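Local coordinates for protein spaetzle C-106 (Drosophila melanogaster, PDB 4LXR), which acts as a disulfide-linked dimeric cytokine that binds and activates the Toll receptor in dorsal-ventral patterning of the embryo and antifungal immunity, at residues C[42-47]-C[95-99]; C[50-54]-C[65-69]; C[6-10]-C[53-57]. All coordinates share one frame. Numbering follows the deposited sequence.

Overall arrangement
All three contacts contain cysteines of the Spaetzle domain's cystine knot. Along the chain the segments come as 6-10, 42-47, 50-54, 53-57, 65-69 and 95-99, so contact 2 nests inside the loop closed by contact 1, whereas contacts 1 and 3 interleave. Contacts 2 and 3 share P53 and C54, have centres about 9 Å apart and are joined by the C10-C68 disulfide. Contact 1 lies across the chain's centre, about 16 and 17 Å from contacts 2 and 3 (centres), yet C99 touches C10 and C68. Antiparallel strands 67-73 and 95-102 link contacts 1 and 2. The knot thus joins distant segments; all three contacts reach the second subunit, contacts 1 and 3 also Toll.

Contact 1: residues C[42-47]-C[95-99]; sequences IQIEEC and IPSCC
Two strands, 43-47 and 95-99, cross obliquely here, their axes 4.4 Å apart at closest and their N-to-C directions 56° apart. E45 sits over C98 (CA-CA 4.7 Å) and C47 over C99 (5.1 Å). S97 interrupts the extended backbone of its strand (phi/psi -119/-24). Two hydrogen bonds join the strands: E45 N to P96 O, 3.1 Å, and C99 N to the E45 carboxylate OE1, 3.3 Å, which the extended t,t side chain of E45 reaches. Apolar contacts gather toward the other end, with I44 CG2 on I95 CG2 (3.6 Å), I42 CD1 on the same methyl (4.1 Å) and I44 CB 4.5 Å from P96 CB. The covalent link is C47 SG-C99 SG, 2.1 Å, chi3 108°, with C47 m and C99 t, one of the cystine-knot bridges. C98 is disulfide-bonded to C98 of the second subunit. Buried E45 also pairs with R14 and with K100 of the second subunit, so one carboxylate bonds the strand backbone and links the two protomers electrostatically.

Contact 2: residues C[50-54]-C[65-69]; sequences ADQPC and NPICK
This is a surface contact in which an irregular loop, 50-54, is laid against the start of strand 67-73, with segment directions 116° apart. P53 lies over I67 (CA-CA 4.4 Å) and Q52 over C68 (5.4 Å). D51 takes a left-handed backbone conformation (phi/psi 62/20), after which residues 52-54 are extended. The main tie is a short, straight hydrogen bond from C68 N to Q52 O, 2.8 Å; a water bridges the same residues, accepting from Q52 N at 2.9 Å and donating to C68 O at 3.2 Å. C54 and C68 belong to two bridges of the cystine knot, C54-C101 and C68-C10. As in other cystine-knot growth factors, the C54-C101 and C47-C99 bridges close a ring that C10-C68 threads, so C54 SG comes within 3.9 Å of C68 SG without bonding to it. Both cysteines are m rotamers. C54 SG also packs on P66 CB (3.8 Å), P53 CA makes a CA-H...O contact with P66 O (3.6 Å), and I67 CG2 rests 3.7 Å from D51 O.

Contact 3: residues C[6-10]-C[53-57]; sequences ERFLC and PCDFA
Segment 6-10 leaves strand 5-7, whose E6 and R7 form an antiparallel ladder with a strand of the second subunit, carrying the sheet across the dimer, and meets the irregular loop 53-57, with L9 nearest D55 (CA-CA 4.8 Å). L9 turns out of the extended conformation (phi/psi -67/-23), and its carbonyl takes a nearly linear hydrogen bond from D55 N, 2.8 Å, while C54 CA makes a CA-H...O contact with L9 O at 3.5 Å. L9 CB lies 4.1 Å from C54 CB, and its m,p side chain packs on C101 and on L9 of the second subunit. C10 and C54, both m, set their sulfurs 4.1 Å apart; each is bonded elsewhere, to C68 and C101, in the cystine knot. F56 adopts a left-handed backbone conformation (54/30), with D55 in the t rotamer bonding F56 N through OD1 at 2.8 Å. The m rotamer of F56 carries its ring edge to F8 O (CE2 3.9 Å) and over a face of the R7 guanidinium, CZ to NH1 3.7 Å; R7 curls there with chi1 to chi3 all m. F8, also m, directs its CA-to-CB bond away from the loop, its ring making a cation-pi contact with K100 of the second subunit. R7 forms a salt bridge with E153 and D55 with R155, both of the Toll chain. The L9-D55 bond and F56-R7 packing thus join the segments, while R7 and D55 present opposite charges to Toll at the receptor interface.

Contact 1: residues C[42-47]-C[95-99]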
loop_
_atom_site.group_PDB
_atom_site.type_symbol
_atom_site.label_atom_id
_atom_site.label_comp_id
_atom_site.label_asym_id
_atom_site.label_seq_id
_atom_site.Cartn_x
_atom_site.Cartn_y
_atom_site.Cartn_z
ATOM N N ILE C 42 -2.810 -4.473 33.232
ATOM C CA ILE C 42 -2.626 -4.024 31.854
ATOM C C ILE C 42 -1.347 -3.196 31.713
ATOM O O ILE C 42 -1.134 -2.238 32.458
ATOM C CB ILE C 42 -3.839 -3.187 31.390
ATOM C CG1 ILE C 42 -3.513 -2.384 30.125
ATOM C CG2 ILE C 42 -4.295 -2.257 32.508
ATOM C CD1 ILE C 42 -3.368 -3.223 28.869
ATOM N N GLN C 43 -0.488 -3.563 30.766
ATOM C CA GLN C 43 0.721 -2.788 30.554
ATOM C C GLN C 43 0.596 -1.819 29.383
ATOM O O GLN C 43 -0.011 -2.121 28.353
ATOM C CB GLN C 43 1.957 -3.678 30.416
ATOM C CG GLN C 43 2.170 -4.300 29.058
ATOM C CD GLN C 43 3.537 -4.949 28.943
ATOM O OE1 GLN C 43 4.486 -4.563 29.638
ATOM N NE2 GLN C 43 3.642 -5.954 28.074
ATOM N N ILE C 44 1.166 -0.636 29.566
ATOM C CA ILE C 44 1.046 0.424 28.589
ATOM C C ILE C 44 2.420 0.980 28.270
ATOM O O ILE C 44 3.356 0.816 29.048
ATOM C CB ILE C 44 0.158 1.561 29.121
ATOM C CG1 ILE C 44 0.855 2.285 30.278
ATOM C CG2 ILE C 44 -1.180 1.014 29.563
ATOM C CD1 ILE C 44 0.021 3.382 30.903
ATOM N N GLU C 45 2.544 1.615 27.110
ATOM C CA GLU C 45 3.751 2.359 26.784
ATOM C C GLU C 45 3.391 3.783 26.405
ATOM O O GLU C 45 2.577 3.999 25.504
ATOM C CB GLU C 45 4.523 1.690 25.647
ATOM C CG GLU C 45 5.852 2.385 25.327
ATOM C CD GLU C 45 6.694 1.598 24.346
ATOM O OE1 GLU C 45 7.039 2.137 23.264
ATOM O OE2 GLU C 45 7.000 0.430 24.668
ATOM N N GLU C 46 3.984 4.749 27.101
ATOM C CA GLU C 46 3.704 6.164 26.856
ATOM C C GLU C 46 4.960 6.903 26.464
ATOM O O GLU C 46 6.025 6.610 26.990
ATOM C CB GLU C 46 3.140 6.837 28.105
ATOM C CG GLU C 46 1.710 6.487 28.423
ATOM C CD GLU C 46 1.189 7.256 29.617
ATOM O OE1 GLU C 46 1.898 7.297 30.645
ATOM O OE2 GLU C 46 0.075 7.824 29.523
ATOM N N CYS C 47 4.831 7.865 25.551
ATOM C CA CYS C 47 5.946 8.729 25.202
ATOM C C CYS C 47 6.420 9.469 26.461
ATOM O O CYS C 47 5.600 9.962 27.236
ATOM C CB CYS C 47 5.551 9.732 24.114
ATOM S SG CYS C 47 5.114 8.995 22.502
ATOM N N ILE C 95 -5.758 2.387 24.735
ATOM C CA ILE C 95 -4.614 2.101 25.597
ATOM C C ILE C 95 -3.329 2.561 24.902
ATOM O O ILE C 95 -3.048 2.122 23.790
ATOM C CB ILE C 95 -4.505 0.581 25.885
ATOM C CG1 ILE C 95 -5.768 0.063 26.573
ATOM C CG2 ILE C 95 -3.290 0.273 26.736
ATOM C CD1 ILE C 95 -5.964 0.592 27.979
ATOM N N PRO C 96 -2.554 3.456 25.544
ATOM C CA PRO C 96 -1.246 3.832 24.984
ATOM C C PRO C 96 -0.417 2.568 24.796
ATOM O O PRO C 96 -0.255 1.820 25.761
ATOM C CB PRO C 96 -0.637 4.714 26.074
ATOM C CG PRO C 96 -1.807 5.234 26.839
ATOM C CD PRO C 96 -2.825 4.133 26.824
ATOM N N SER C 97 0.059 2.312 23.578
ATOM C CA SER C 97 0.641 1.013 23.257
ATOM C C SER C 97 2.108 1.084 22.842
ATOM O O SER C 97 2.825 0.090 22.951
ATOM C CB SER C 97 -0.181 0.294 22.182
ATOM O OG SER C 97 -0.345 1.118 21.044
ATOM N N CYS C 98 2.526 2.250 22.350
ATOM C CA CYS C 98 3.933 2.541 22.071
ATOM C C CYS C 98 4.134 3.976 21.586
ATOM O O CYS C 98 3.170 4.679 21.271
ATOM C CB CYS C 98 4.541 1.560 21.054
ATOM S SG CYS C 98 3.915 1.691 19.379
ATOM N N CYS C 99 5.402 4.381 21.520
ATOM C CA CYS C 99 5.799 5.716 21.098
ATOM C C CYS C 99 6.659 5.585 19.856
ATOM O O CYS C 99 7.653 4.867 19.848
ATOM C CB CYS C 99 6.612 6.386 22.207
ATOM S SG CYS C 99 6.917 8.154 21.994
#

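Contact 2: residues C[50-54]-C[65-69]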
loop_
_atom_site.group_PDB
_atom_site.type_symbol
_atom_site.label_atom_id
_atom_site.label_comp_id
_atom_site.label_asym_id
_atom_site.label_seq_id
_atom_site.Cartn_x
_atom_site.Cartn_y
_atom_site.Cartn_z
ATOM N N ALA C 50 5.943 15.142 25.388
ATOM C CA ALA C 50 4.964 15.524 24.371
ATOM C C ALA C 50 5.617 16.276 23.207
ATOM O O ALA C 50 6.320 17.263 23.421
ATOM C CB ALA C 50 3.857 16.371 24.991
ATOM N N ASP C 51 5.384 15.798 21.985
ATOM C CA ASP C 51 5.881 16.450 20.764
ATOM C C ASP C 51 7.399 16.529 20.681
ATOM O O ASP C 51 7.945 17.349 19.943
ATOM C CB ASP C 51 5.310 17.863 20.616
ATOM C CG ASP C 51 3.811 17.872 20.439
ATOM O OD1 ASP C 51 3.170 16.831 20.699
ATOM O OD2 ASP C 51 3.274 18.928 20.046
ATOM N N GLN C 52 8.081 15.683 21.437
ATOM C CA GLN C 52 9.533 15.717 21.454
ATOM C C GLN C 52 10.091 15.303 20.095
ATOM O O GLN C 52 9.590 14.364 19.473
ATOM C CB GLN C 52 10.068 14.826 22.574
ATOM C CG GLN C 52 9.643 15.299 23.974
ATOM C CD GLN C 52 10.343 16.585 24.389
ATOM O OE1 GLN C 52 9.700 17.577 24.740
ATOM N NE2 GLN C 52 11.669 16.572 24.349
ATOM N N PRO C 53 11.104 16.034 19.608
ATOM C CA PRO C 53 11.784 15.609 18.379
ATOM C C PRO C 53 12.426 14.245 18.601
ATOM O O PRO C 53 12.774 13.916 19.732
ATOM C CB PRO C 53 12.855 16.689 18.177
ATOM C CG PRO C 53 13.032 17.322 19.531
ATOM C CD PRO C 53 11.679 17.270 20.169
ATOM N N CYS C 54 12.556 13.458 17.543
ATOM C CA CYS C 54 13.109 12.115 17.670
ATOM C C CYS C 54 14.635 12.167 17.816
ATOM O O CYS C 54 15.281 13.115 17.365
ATOM C CB CYS C 54 12.713 11.253 16.451
ATOM S SG CYS C 54 10.943 11.318 15.960
ATOM N N ASN C 65 10.583 16.886 9.490
ATOM C CA ASN C 65 10.283 17.314 10.858
ATOM C C ASN C 65 9.944 16.177 11.827
ATOM O O ASN C 65 8.821 16.100 12.320
ATOM C CB ASN C 65 9.148 18.343 10.864
ATOM C CG ASN C 65 9.022 19.050 12.198
ATOM O OD1 ASN C 65 7.931 19.475 12.597
ATOM N ND2 ASN C 65 10.143 19.166 12.909
ATOM N N PRO C 66 10.912 15.284 12.098
ATOM C CA PRO C 66 10.574 14.096 12.887
ATOM C C PRO C 66 10.087 14.420 14.304
ATOM O O PRO C 66 10.689 15.241 14.992
ATOM C CB PRO C 66 11.884 13.317 12.906
ATOM C CG PRO C 66 12.582 13.760 11.633
ATOM C CD PRO C 66 12.290 15.227 11.594
ATOM N N ILE C 67 8.986 13.794 14.711
ATOM C CA ILE C 67 8.366 14.050 16.011
ATOM C C ILE C 67 7.918 12.741 16.657
ATOM O O ILE C 67 7.440 11.839 15.974
ATOM C CB ILE C 67 7.124 14.981 15.874
ATOM C CG1 ILE C 67 7.518 16.326 15.268
ATOM C CG2 ILE C 67 6.483 15.234 17.228
ATOM C CD1 ILE C 67 8.422 17.148 16.161
ATOM N N CYS C 68 8.069 12.634 17.970
ATOM C CA CYS C 68 7.614 11.451 18.671
ATOM C C CYS C 68 6.101 11.535 18.881
ATOM O O CYS C 68 5.580 12.546 19.356
ATOM C CB CYS C 68 8.375 11.294 19.987
ATOM S SG CYS C 68 10.123 10.789 19.734
ATOM N N LYS C 69 5.396 10.476 18.500
ATOM C CA LYS C 69 3.947 10.433 18.620
ATOM C C LYS C 69 3.479 9.256 19.456
ATOM O O LYS C 69 4.053 8.164 19.400
ATOM C CB LYS C 69 3.297 10.351 17.240
ATOM C CG LYS C 69 3.624 11.533 16.357
ATOM C CD LYS C 69 3.137 12.826 16.982
ATOM C CE LYS C 69 2.144 13.506 16.074
ATOM N NZ LYS C 69 2.706 13.581 14.696
HETATM O O HOH W 1 6.765 13.299 22.281
#

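Contact 3: residues C[6-10]-C[53-57]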
loop_
_atom_site.group_PDB
_atom_site.type_symbol
_atom_site.label_atom_id
_atom_site.label_comp_id
_atom_site.label_asym_id
_atom_site.label_seq_id
_atom_site.Cartn_x
_atom_site.Cartn_y
_atom_site.Cartn_z
ATOM N N GLU C 6 19.656 -2.084 22.246
ATOM C CA GLU C 6 18.806 -1.549 21.191
ATOM C C GLU C 6 18.453 -0.115 21.525
ATOM O O GLU C 6 18.108 0.197 22.654
ATOM C CB GLU C 6 17.524 -2.365 21.078
ATOM C CG GLU C 6 17.740 -3.784 20.658
ATOM C CD GLU C 6 16.427 -4.492 20.382
ATOM O OE1 GLU C 6 15.408 -4.095 20.987
ATOM O OE2 GLU C 6 16.415 -5.429 19.555
ATOM N N ARG C 7 18.554 0.764 20.548
ATOM C CA ARG C 7 18.175 2.140 20.774
ATOM C C ARG C 7 16.904 2.415 19.972
ATOM O O ARG C 7 16.714 1.869 18.895
ATOM C CB ARG C 7 19.295 3.078 20.333
ATOM C CG ARG C 7 20.631 2.806 20.999
ATOM C CD ARG C 7 20.579 2.977 22.529
ATOM N NE ARG C 7 20.417 4.368 22.947
ATOM C CZ ARG C 7 21.423 5.248 23.021
ATOM N NH1 ARG C 7 21.197 6.491 23.417
ATOM N NH2 ARG C 7 22.655 4.885 22.675
ATOM N N PHE C 8 16.047 3.271 20.502
ATOM C CA PHE C 8 14.850 3.664 19.804
ATOM C C PHE C 8 14.825 5.168 19.602
ATOM O O PHE C 8 15.420 5.917 20.375
ATOM C CB PHE C 8 13.638 3.202 20.601
ATOM C CG PHE C 8 13.524 1.719 20.684
ATOM C CD1 PHE C 8 13.037 0.994 19.604
ATOM C CD2 PHE C 8 13.935 1.039 21.820
ATOM C CE1 PHE C 8 12.934 -0.380 19.666
ATOM C CE2 PHE C 8 13.841 -0.336 21.886
ATOM C CZ PHE C 8 13.343 -1.048 20.812
ATOM N N LEU C 9 14.124 5.603 18.565
ATOM C CA LEU C 9 14.052 7.025 18.219
ATOM C C LEU C 9 13.303 7.848 19.248
ATOM O O LEU C 9 13.513 9.062 19.366
ATOM C CB LEU C 9 13.432 7.219 16.837
ATOM C CG LEU C 9 14.469 7.019 15.729
ATOM C CD1 LEU C 9 14.890 5.571 15.608
ATOM C CD2 LEU C 9 13.951 7.544 14.409
ATOM N N CYS C 10 12.442 7.189 20.011
ATOM C CA CYS C 10 11.651 7.897 21.004
ATOM C C CYS C 10 11.774 7.297 22.385
ATOM O O CYS C 10 11.778 6.083 22.553
ATOM C CB CYS C 10 10.188 7.943 20.571
ATOM S SG CYS C 10 9.949 8.864 19.032
ATOM N N PRO C 53 11.104 16.034 19.608
ATOM C CA PRO C 53 11.784 15.609 18.379
ATOM C C PRO C 53 12.426 14.245 18.601
ATOM O O PRO C 53 12.774 13.916 19.732
ATOM C CB PRO C 53 12.855 16.689 18.177
ATOM C CG PRO C 53 13.032 17.322 19.531
ATOM C CD PRO C 53 11.679 17.270 20.169
ATOM N N CYS C 54 12.556 13.458 17.543
ATOM C CA CYS C 54 13.109 12.115 17.670
ATOM C C CYS C 54 14.635 12.167 17.816
ATOM O O CYS C 54 15.281 13.115 17.365
ATOM C CB CYS C 54 12.713 11.253 16.451
ATOM S SG CYS C 54 10.943 11.318 15.960
ATOM N N ASP C 55 15.208 11.142 18.438
ATOM C CA ASP C 55 16.658 11.036 18.568
ATOM C C ASP C 55 17.159 10.372 17.283
ATOM O O ASP C 55 16.356 9.852 16.519
ATOM C CB ASP C 55 17.010 10.191 19.799
ATOM C CG ASP C 55 18.448 10.410 20.293
ATOM O OD1 ASP C 55 19.274 11.048 19.586
ATOM O OD2 ASP C 55 18.753 9.913 21.401
ATOM N N PHE C 56 18.468 10.408 17.033
ATOM C CA PHE C 56 19.059 9.753 15.855
ATOM C C PHE C 56 18.399 10.181 14.552
ATOM O O PHE C 56 18.360 9.429 13.582
ATOM C CB PHE C 56 19.014 8.228 16.007
ATOM C CG PHE C 56 19.528 7.757 17.339
ATOM C CD1 PHE C 56 20.878 7.883 17.655
ATOM C CD2 PHE C 56 18.663 7.233 18.286
ATOM C CE1 PHE C 56 21.355 7.487 18.882
ATOM C CE2 PHE C 56 19.133 6.833 19.514
ATOM C CZ PHE C 56 20.485 6.955 19.817
ATOM N N ALA C 57 17.900 11.404 14.525
ATOM C CA ALA C 57 17.105 11.852 13.382
ATOM C C ALA C 57 17.675 13.119 12.752
ATOM O O ALA C 57 16.926 13.939 12.240
ATOM C CB ALA C 57 15.653 12.067 13.805
#